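Local coordinates for spindle assembly abnormal protein 6 (Caenorhabditis elegans, PDB 4G79) that serves as the central scaffold of the centriole, its dimers linking through globular N-terminal domains to set ninefold symmetry, at residues A[56-68]-A[109-121]. Residues are numbered along the deposited sequence; the frame is centred on the assembly and turned at random.
Sequences EISRSDDFEFLFS and IILDAEKNFCSFE
F67 lays one ring face over the thiol of C118, SG standing 4.2 Å from the ring centroid and 27° off its normal, a sulfur-aromatic contact. The edge of the same ring reaches the backbone of K115, with CE1 3.5 Å from K115 O, while L111 CD1 touches its CZ at 3.5 Å. L111 CD1 also meets F65, whose opposite faces are taken by R59 CD, over the centre, and F67 CE2, nearer the rim of F65. Alongside, I57 and I109 come tip to tip through their CD1 methyls; with CG1 set between the backbone N and carbonyl carbon (chi1 65°), I57 also brings CD1 to 3.5 Å from C118 SG. At the more solvent-exposed end, the extended K115 chain carries NZ to D62 OD2 (2.6 Å), on the syn side but 33° out of the carboxylate plane, with E64 OE1 a looser second anion. D62 OD1 accepts from E64 N in an Asx turn, and a water bridges E64 O and K115 O. With an alanine at D62, K115 would probably lose its closer carboxylate and the turn its side-chain acceptor. Two beta hairpins pack across the interior of the SAS-6 N-terminal head domain, their turns joined by a salt-bridge network.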
ATOM      1  N   GLU A  56     -19.402 -11.046  -3.187  1.00 28.09           N
ATOM      2  CA  GLU A  56     -20.777 -10.591  -2.933  1.00 29.81           C
ATOM      3  C   GLU A  56     -20.903 -10.086  -1.538  1.00 33.27           C
ATOM      4  O   GLU A  56     -20.443 -10.743  -0.593  1.00 32.67           O
ATOM      5  CB  GLU A  56     -21.817 -11.705  -3.148  1.00 33.29           C
ATOM      6  CG  GLU A  56     -21.952 -12.254  -4.569  1.00 47.29           C
ATOM      7  CD  GLU A  56     -22.819 -13.496  -4.650  1.00 63.58           C
ATOM      8  OE1 GLU A  56     -22.272 -14.612  -4.486  1.00 45.18           O
ATOM      9  OE2 GLU A  56     -24.050 -13.355  -4.839  1.00 56.91           O
ATOM     10  N   ILE A  57     -21.523  -8.902  -1.391  1.00 31.42           N
ATOM     11  CA  ILE A  57     -21.747  -8.353  -0.051  1.00 29.88           C
ATOM     12  C   ILE A  57     -23.246  -8.065   0.134  1.00 32.71           C
ATOM     13  O   ILE A  57     -23.957  -7.728  -0.819  1.00 32.44           O
ATOM     14  CB  ILE A  57     -20.880  -7.135   0.320  1.00 33.05           C
ATOM     15  CG1 ILE A  57     -21.163  -5.898  -0.541  1.00 34.53           C
ATOM     16  CG2 ILE A  57     -19.356  -7.462   0.484  1.00 32.48           C
ATOM     17  CD1 ILE A  57     -20.581  -4.630   0.081  1.00 40.90           C
ATOM     18  N   SER A  58     -23.718  -8.259   1.358  1.00 29.80           N
ATOM     19  CA  SER A  58     -25.101  -7.983   1.757  1.00 31.28           C
ATOM     20  C   SER A  58     -25.132  -7.669   3.223  1.00 35.69           C
ATOM     21  O   SER A  58     -24.160  -7.934   3.936  1.00 32.34           O
ATOM     22  CB  SER A  58     -26.021  -9.167   1.452  1.00 35.02           C
ATOM     23  OG  SER A  58     -25.591 -10.340   2.124  1.00 38.99           O
ATOM     24  N   ARG A  59     -26.245  -7.081   3.695  1.00 34.48           N
ATOM     25  CA  ARG A  59     -26.443  -6.813   5.123  1.00 34.83           C
ATOM     26  C   ARG A  59     -27.944  -6.727   5.374  1.00 41.58           C
ATOM     27  O   ARG A  59     -28.701  -6.248   4.508  1.00 39.16           O
ATOM     28  CB  ARG A  59     -25.671  -5.592   5.638  1.00 36.24           C
ATOM     29  CG  ARG A  59     -26.269  -4.256   5.254  1.00 41.91           C
ATOM     30  CD  ARG A  59     -25.378  -3.144   5.752  1.00 48.54           C
ATOM     31  NE  ARG A  59     -25.986  -1.844   5.498  1.00 49.59           N
ATOM     32  CZ  ARG A  59     -26.032  -0.865   6.384  1.00 50.88           C
ATOM     33  NH1 ARG A  59     -25.497  -1.026   7.592  1.00 38.23           N
ATOM     34  NH2 ARG A  59     -26.598   0.292   6.068  1.00 46.81           N
ATOM     35  N   SER A  60     -28.383  -7.207   6.558  1.00 41.91           N
ATOM     36  CA  SER A  60     -29.796  -7.320   6.888  1.00 43.50           C
ATOM     37  C   SER A  60     -30.451  -5.986   7.191  1.00 45.81           C
ATOM     38  O   SER A  60     -31.691  -5.936   7.260  1.00 45.97           O
ATOM     39  CB  SER A  60     -30.008  -8.285   8.049  1.00 50.39           C
ATOM     40  OG  SER A  60     -29.471  -7.791   9.262  1.00 52.77           O
ATOM     41  N   ASP A  61     -29.648  -4.908   7.363  1.00 40.04           N
ATOM     42  CA  ASP A  61     -30.195  -3.557   7.641  1.00 41.19           C
ATOM     43  C   ASP A  61     -30.906  -2.968   6.462  1.00 45.13           C
ATOM     44  O   ASP A  61     -31.717  -2.058   6.644  1.00 45.36           O
ATOM     45  CB  ASP A  61     -29.071  -2.557   7.969  1.00 42.22           C
ATOM     46  CG  ASP A  61     -28.031  -3.050   8.924  1.00 44.65           C
ATOM     47  OD1 ASP A  61     -27.305  -4.000   8.566  1.00 41.87           O
ATOM     48  OD2 ASP A  61     -27.872  -2.430   9.981  1.00 43.84           O
ATOM     49  N   ASP A  62     -30.466  -3.362   5.242  1.00 44.56           N
ATOM     50  CA  ASP A  62     -30.936  -2.757   4.015  1.00 45.34           C
ATOM     51  C   ASP A  62     -31.048  -3.792   2.899  1.00 47.38           C
ATOM     52  O   ASP A  62     -30.029  -4.341   2.457  1.00 42.75           O
ATOM     53  CB  ASP A  62     -29.938  -1.621   3.647  1.00 45.70           C
ATOM     54  CG  ASP A  62     -30.303  -0.774   2.440  1.00 52.07           C
ATOM     55  OD1 ASP A  62     -31.426  -0.956   1.890  1.00 50.44           O
ATOM     56  OD2 ASP A  62     -29.468   0.051   2.033  1.00 54.64           O
ATOM     57  N   PHE A  63     -32.287  -4.019   2.406  1.00 47.97           N
ATOM     58  CA  PHE A  63     -32.555  -4.962   1.308  1.00 49.62           C
ATOM     59  C   PHE A  63     -31.895  -4.490   0.004  1.00 52.97           C
ATOM     60  O   PHE A  63     -31.653  -5.298  -0.878  1.00 53.22           O
ATOM     61  CB  PHE A  63     -34.080  -5.168   1.056  1.00 55.34           C
ATOM     62  CG  PHE A  63     -35.067  -5.331   2.201  1.00 60.60           C
ATOM     63  CD1 PHE A  63     -34.772  -6.146   3.292  1.00 64.27           C
ATOM     64  CD2 PHE A  63     -36.343  -4.773   2.125  1.00 65.90           C
ATOM     65  CE1 PHE A  63     -35.716  -6.348   4.314  1.00 67.01           C
ATOM     66  CE2 PHE A  63     -37.285  -4.969   3.151  1.00 71.56           C
ATOM     67  CZ  PHE A  63     -36.962  -5.750   4.241  1.00 69.52           C
ATOM     68  N   GLU A  64     -31.608  -3.192  -0.116  1.00 50.81           N
ATOM     69  CA  GLU A  64     -30.973  -2.601  -1.298  1.00 51.63           C
ATOM     70  C   GLU A  64     -29.450  -2.729  -1.250  1.00 51.99           C
ATOM     71  O   GLU A  64     -28.799  -2.451  -2.251  1.00 52.82           O
ATOM     72  CB  GLU A  64     -31.370  -1.123  -1.447  1.00 55.21           C
ATOM     73  CG  GLU A  64     -32.821  -0.929  -1.859  1.00 67.13           C
ATOM     74  CD  GLU A  64     -33.265   0.518  -1.935  1.00 91.67           C
ATOM     75  OE1 GLU A  64     -32.935   1.301  -1.013  1.00 81.36           O
ATOM     76  OE2 GLU A  64     -33.980   0.858  -2.905  1.00 91.46           O
ATOM     77  N   PHE A  65     -28.889  -3.120  -0.095  1.00 44.30           N
ATOM     78  CA  PHE A  65     -27.466  -3.308   0.129  1.00 41.51           C
ATOM     79  C   PHE A  65     -27.102  -4.704  -0.365  1.00 44.18           C
ATOM     80  O   PHE A  65     -27.086  -5.660   0.399  1.00 43.52           O
ATOM     81  CB  PHE A  65     -27.117  -3.100   1.612  1.00 42.24           C
ATOM     82  CG  PHE A  65     -25.645  -2.947   1.883  1.00 42.45           C
ATOM     83  CD1 PHE A  65     -24.811  -4.063   1.951  1.00 43.10           C
ATOM     84  CD2 PHE A  65     -25.075  -1.686   2.011  1.00 45.57           C
ATOM     85  CE1 PHE A  65     -23.447  -3.920   2.189  1.00 43.30           C
ATOM     86  CE2 PHE A  65     -23.704  -1.545   2.238  1.00 47.27           C
ATOM     87  CZ  PHE A  65     -22.906  -2.664   2.344  1.00 42.45           C
ATOM     88  N   LEU A  66     -26.934  -4.835  -1.670  1.00 41.07           N
ATOM     89  CA  LEU A  66     -26.638  -6.101  -2.324  1.00 41.59           C
ATOM     90  C   LEU A  66     -25.716  -5.785  -3.492  1.00 41.39           C
ATOM     91  O   LEU A  66     -26.143  -5.129  -4.447  1.00 41.79           O
ATOM     92  CB  LEU A  66     -27.969  -6.779  -2.766  1.00 44.87           C
ATOM     93  CG  LEU A  66     -27.894  -8.231  -3.216  1.00 53.38           C
ATOM     94  CD1 LEU A  66     -27.038  -9.098  -2.272  1.00 52.75           C
ATOM     95  CD2 LEU A  66     -29.287  -8.807  -3.414  1.00 60.54           C
ATOM     96  N   PHE A  67     -24.426  -6.132  -3.359  1.00 35.40           N
ATOM     97  CA  PHE A  67     -23.447  -5.765  -4.380  1.00 33.87           C
ATOM     98  C   PHE A  67     -22.564  -6.919  -4.763  1.00 33.94           C
ATOM     99  O   PHE A  67     -22.237  -7.747  -3.910  1.00 32.50           O
ATOM    100  CB  PHE A  67     -22.567  -4.602  -3.890  1.00 33.97           C
ATOM    101  CG  PHE A  67     -23.346  -3.393  -3.421  1.00 35.27           C
ATOM    102  CD1 PHE A  67     -23.720  -2.403  -4.313  1.00 39.04           C
ATOM    103  CD2 PHE A  67     -23.690  -3.242  -2.081  1.00 36.65           C
ATOM    104  CE1 PHE A  67     -24.472  -1.305  -3.885  1.00 40.91           C
ATOM    105  CE2 PHE A  67     -24.435  -2.137  -1.653  1.00 40.54           C
ATOM    106  CZ  PHE A  67     -24.836  -1.186  -2.562  1.00 39.51           C
ATOM    107  N   SER A  68     -22.138  -6.959  -6.040  1.00 31.11           N
ATOM    108  CA  SER A  68     -21.232  -8.021  -6.456  1.00 31.07           C
ATOM    109  C   SER A  68     -20.341  -7.590  -7.604  1.00 35.14           C
ATOM    110  O   SER A  68     -20.603  -6.606  -8.295  1.00 34.03           O
ATOM    111  CB  SER A  68     -22.004  -9.280  -6.852  1.00 35.27           C
ATOM    112  OG  SER A  68     -22.696  -9.143  -8.082  1.00 40.95           O
ATOM    113  N   ILE A 109     -16.228  -0.058   3.422  1.00 32.28           N
ATOM    114  CA  ILE A 109     -17.163  -0.096   2.293  1.00 33.82           C
ATOM    115  C   ILE A 109     -17.608   1.348   2.090  1.00 39.47           C
ATOM    116  O   ILE A 109     -18.086   1.985   3.037  1.00 39.50           O
ATOM    117  CB  ILE A 109     -18.342  -1.087   2.512  1.00 37.10           C
ATOM    118  CG1 ILE A 109     -17.837  -2.549   2.622  1.00 36.99           C
ATOM    119  CG2 ILE A 109     -19.385  -0.953   1.396  1.00 37.80           C
ATOM    120  CD1 ILE A 109     -18.753  -3.423   3.497  1.00 43.87           C
ATOM    121  N   ILE A 110     -17.324   1.901   0.915  1.00 37.54           N
ATOM    122  CA  ILE A 110     -17.679   3.280   0.622  1.00 39.02           C
ATOM    123  C   ILE A 110     -18.853   3.183  -0.321  1.00 44.37           C
ATOM    124  O   ILE A 110     -18.699   2.726  -1.447  1.00 41.78           O
ATOM    125  CB  ILE A 110     -16.483   4.095   0.069  1.00 42.97           C
ATOM    126  CG1 ILE A 110     -15.294   4.093   1.062  1.00 42.52           C
ATOM    127  CG2 ILE A 110     -16.887   5.520  -0.299  1.00 45.51           C
ATOM    128  CD1 ILE A 110     -14.146   3.484   0.528  1.00 54.14           C
ATOM    129  N   LEU A 111     -20.036   3.528   0.194  1.00 43.71           N
ATOM    130  CA  LEU A 111     -21.309   3.438  -0.489  1.00 45.14           C
ATOM    131  C   LEU A 111     -21.593   4.658  -1.330  1.00 53.44           C
ATOM    132  O   LEU A 111     -21.530   5.785  -0.839  1.00 54.49           O
ATOM    133  CB  LEU A 111     -22.417   3.258   0.569  1.00 45.53           C
ATOM    134  CG  LEU A 111     -23.768   2.754   0.103  1.00 52.42           C
ATOM    135  CD1 LEU A 111     -23.656   1.381  -0.481  1.00 51.24           C
ATOM    136  CD2 LEU A 111     -24.743   2.720   1.259  1.00 55.70           C
ATOM    137  N   ASP A 112     -21.985   4.420  -2.592  1.00 52.28           N
ATOM    138  CA  ASP A 112     -22.419   5.471  -3.516  1.00 54.91           C
ATOM    139  C   ASP A 112     -23.723   6.084  -2.976  1.00 61.02           C
ATOM    140  O   ASP A 112     -24.510   5.368  -2.346  1.00 59.24           O
ATOM    141  CB  ASP A 112     -22.613   4.869  -4.920  1.00 57.22           C
ATOM    142  CG  ASP A 112     -23.279   5.789  -5.919  1.00 69.63           C
ATOM    143  OD1 ASP A 112     -22.768   6.911  -6.122  1.00 72.12           O
ATOM    144  OD2 ASP A 112     -24.313   5.386  -6.494  1.00 74.55           O
ATOM    145  N   ALA A 113     -23.945   7.401  -3.202  1.00 61.21           N
ATOM    146  CA  ALA A 113     -25.139   8.122  -2.744  1.00 63.46           C
ATOM    147  C   ALA A 113     -26.452   7.427  -3.145  1.00 67.55           C
ATOM    148  O   ALA A 113     -27.367   7.342  -2.320  1.00 68.06           O
ATOM    149  CB  ALA A 113     -25.131   9.556  -3.281  1.00 67.50           C
ATOM    150  N   GLU A 114     -26.540   6.939  -4.400  1.00 63.01           N
ATOM    151  CA  GLU A 114     -27.720   6.268  -4.926  1.00 63.34           C
ATOM    152  C   GLU A 114     -27.653   4.738  -4.793  1.00 62.79           C
ATOM    153  O   GLU A 114     -28.514   4.050  -5.344  1.00 62.91           O
ATOM    154  CB  GLU A 114     -27.931   6.660  -6.396  1.00 67.83           C
ATOM    155  CG  GLU A 114     -28.860   7.851  -6.561  1.00 83.76           C
ATOM    156  CD  GLU A 114     -28.972   8.403  -7.969  1.00111.39           C
ATOM    157  OE1 GLU A 114     -28.963   7.602  -8.933  1.00108.44           O
ATOM    158  OE2 GLU A 114     -29.101   9.641  -8.103  1.00110.77           O
ATOM    159  N   LYS A 115     -26.641   4.202  -4.065  1.00 56.03           N
ATOM    160  CA  LYS A 115     -26.447   2.758  -3.832  1.00 52.72           C
ATOM    161  C   LYS A 115     -26.356   1.971  -5.157  1.00 54.67           C
ATOM    162  O   LYS A 115     -26.879   0.853  -5.253  1.00 53.77           O
ATOM    163  CB  LYS A 115     -27.572   2.169  -2.935  1.00 54.92           C
ATOM    164  CG  LYS A 115     -27.668   2.767  -1.533  1.00 62.47           C
ATOM    165  CD  LYS A 115     -28.983   2.354  -0.897  1.00 67.59           C
ATOM    166  CE  LYS A 115     -29.155   2.919   0.485  1.00 71.96           C
ATOM    167  NZ  LYS A 115     -30.337   2.324   1.162  1.00 71.40           N
ATOM    168  N   ASN A 116     -25.713   2.566  -6.183  1.00 51.25           N
ATOM    169  CA  ASN A 116     -25.505   1.898  -7.475  1.00 51.67           C
ATOM    170  C   ASN A 116     -24.293   0.978  -7.388  1.00 52.00           C
ATOM    171  O   ASN A 116     -24.173   0.001  -8.135  1.00 50.71           O
ATOM    172  CB  ASN A 116     -25.312   2.921  -8.594  1.00 55.50           C
ATOM    173  CG  ASN A 116     -26.568   3.658  -9.000  1.00 73.34           C
ATOM    174  OD1 ASN A 116     -27.647   3.071  -9.155  1.00 56.46           O
ATOM    175  ND2 ASN A 116     -26.439   4.962  -9.223  1.00 63.89           N
ATOM    176  N   PHE A 117     -23.388   1.303  -6.453  1.00 47.50           N
ATOM    177  CA  PHE A 117     -22.150   0.571  -6.227  1.00 45.41           C
ATOM    178  C   PHE A 117     -21.542   0.935  -4.878  1.00 47.06           C
ATOM    179  O   PHE A 117     -21.980   1.868  -4.202  1.00 45.80           O
ATOM    180  CB  PHE A 117     -21.139   0.900  -7.354  1.00 48.73           C
ATOM    181  CG  PHE A 117     -20.824   2.373  -7.498  1.00 53.27           C
ATOM    182  CD1 PHE A 117     -19.823   2.967  -6.731  1.00 56.30           C
ATOM    183  CD2 PHE A 117     -21.510   3.160  -8.414  1.00 58.30           C
ATOM    184  CE1 PHE A 117     -19.545   4.335  -6.855  1.00 59.01           C
ATOM    185  CE2 PHE A 117     -21.226   4.524  -8.542  1.00 63.57           C
ATOM    186  CZ  PHE A 117     -20.239   5.100  -7.771  1.00 60.86           C
ATOM    187  N   CYS A 118     -20.485   0.215  -4.524  1.00 42.98           N
ATOM    188  CA  CYS A 118     -19.682   0.473  -3.364  1.00 42.09           C
ATOM    189  C   CYS A 118     -18.273   0.040  -3.675  1.00 42.93           C
ATOM    190  O   CYS A 118     -18.055  -0.780  -4.567  1.00 40.33           O
ATOM    191  CB  CYS A 118     -20.234  -0.246  -2.138  1.00 42.60           C
ATOM    192  SG  CYS A 118     -20.014  -2.038  -2.175  1.00 45.18           S
ATOM    193  N   SER A 119     -17.318   0.590  -2.938  1.00 40.01           N
ATOM    194  CA  SER A 119     -15.933   0.180  -3.028  1.00 38.31           C
ATOM    195  C   SER A 119     -15.675  -0.655  -1.807  1.00 38.06           C
ATOM    196  O   SER A 119     -15.991  -0.222  -0.709  1.00 36.89           O
ATOM    197  CB  SER A 119     -15.014   1.394  -3.097  1.00 44.40           C
ATOM    198  OG  SER A 119     -13.652   1.006  -3.042  1.00 53.00           O
ATOM    199  N   PHE A 120     -15.242  -1.899  -1.995  1.00 31.27           N
ATOM    200  CA  PHE A 120     -14.911  -2.797  -0.910  1.00 29.37           C
ATOM    201  C   PHE A 120     -13.386  -2.680  -0.763  1.00 33.15           C
ATOM    202  O   PHE A 120     -12.662  -2.953  -1.728  1.00 30.82           O
ATOM    203  CB  PHE A 120     -15.371  -4.238  -1.249  1.00 30.81           C
ATOM    204  CG  PHE A 120     -14.928  -5.308  -0.273  1.00 32.74           C
ATOM    205  CD1 PHE A 120     -13.697  -5.934  -0.413  1.00 34.85           C
ATOM    206  CD2 PHE A 120     -15.748  -5.691   0.788  1.00 35.32           C
ATOM    207  CE1 PHE A 120     -13.294  -6.931   0.488  1.00 35.01           C
ATOM    208  CE2 PHE A 120     -15.358  -6.703   1.664  1.00 36.72           C
ATOM    209  CZ  PHE A 120     -14.129  -7.301   1.519  1.00 34.24           C
ATOM    210  N   GLU A 121     -12.911  -2.298   0.405  1.00 30.43           N
ATOM    211  CA  GLU A 121     -11.479  -2.124   0.641  1.00 29.79           C
ATOM    212  C   GLU A 121     -11.034  -2.995   1.775  1.00 31.90           C
ATOM    213  O   GLU A 121     -11.636  -2.944   2.844  1.00 31.14           O
ATOM    214  CB  GLU A 121     -11.178  -0.657   0.973  1.00 31.93           C
ATOM    215  CG  GLU A 121     -11.676   0.363  -0.044  1.00 39.91           C
ATOM    216  CD  GLU A 121     -11.093   1.754   0.137  1.00 59.54           C
ATOM    217  OE1 GLU A 121     -11.079   2.260   1.283  1.00 44.82           O
ATOM    218  OE2 GLU A 121     -10.663   2.349  -0.876  1.00 61.87           O
TER
HETATM  219  O   HOH W   1     -28.649  -1.083  -4.398  1.00 56.34           O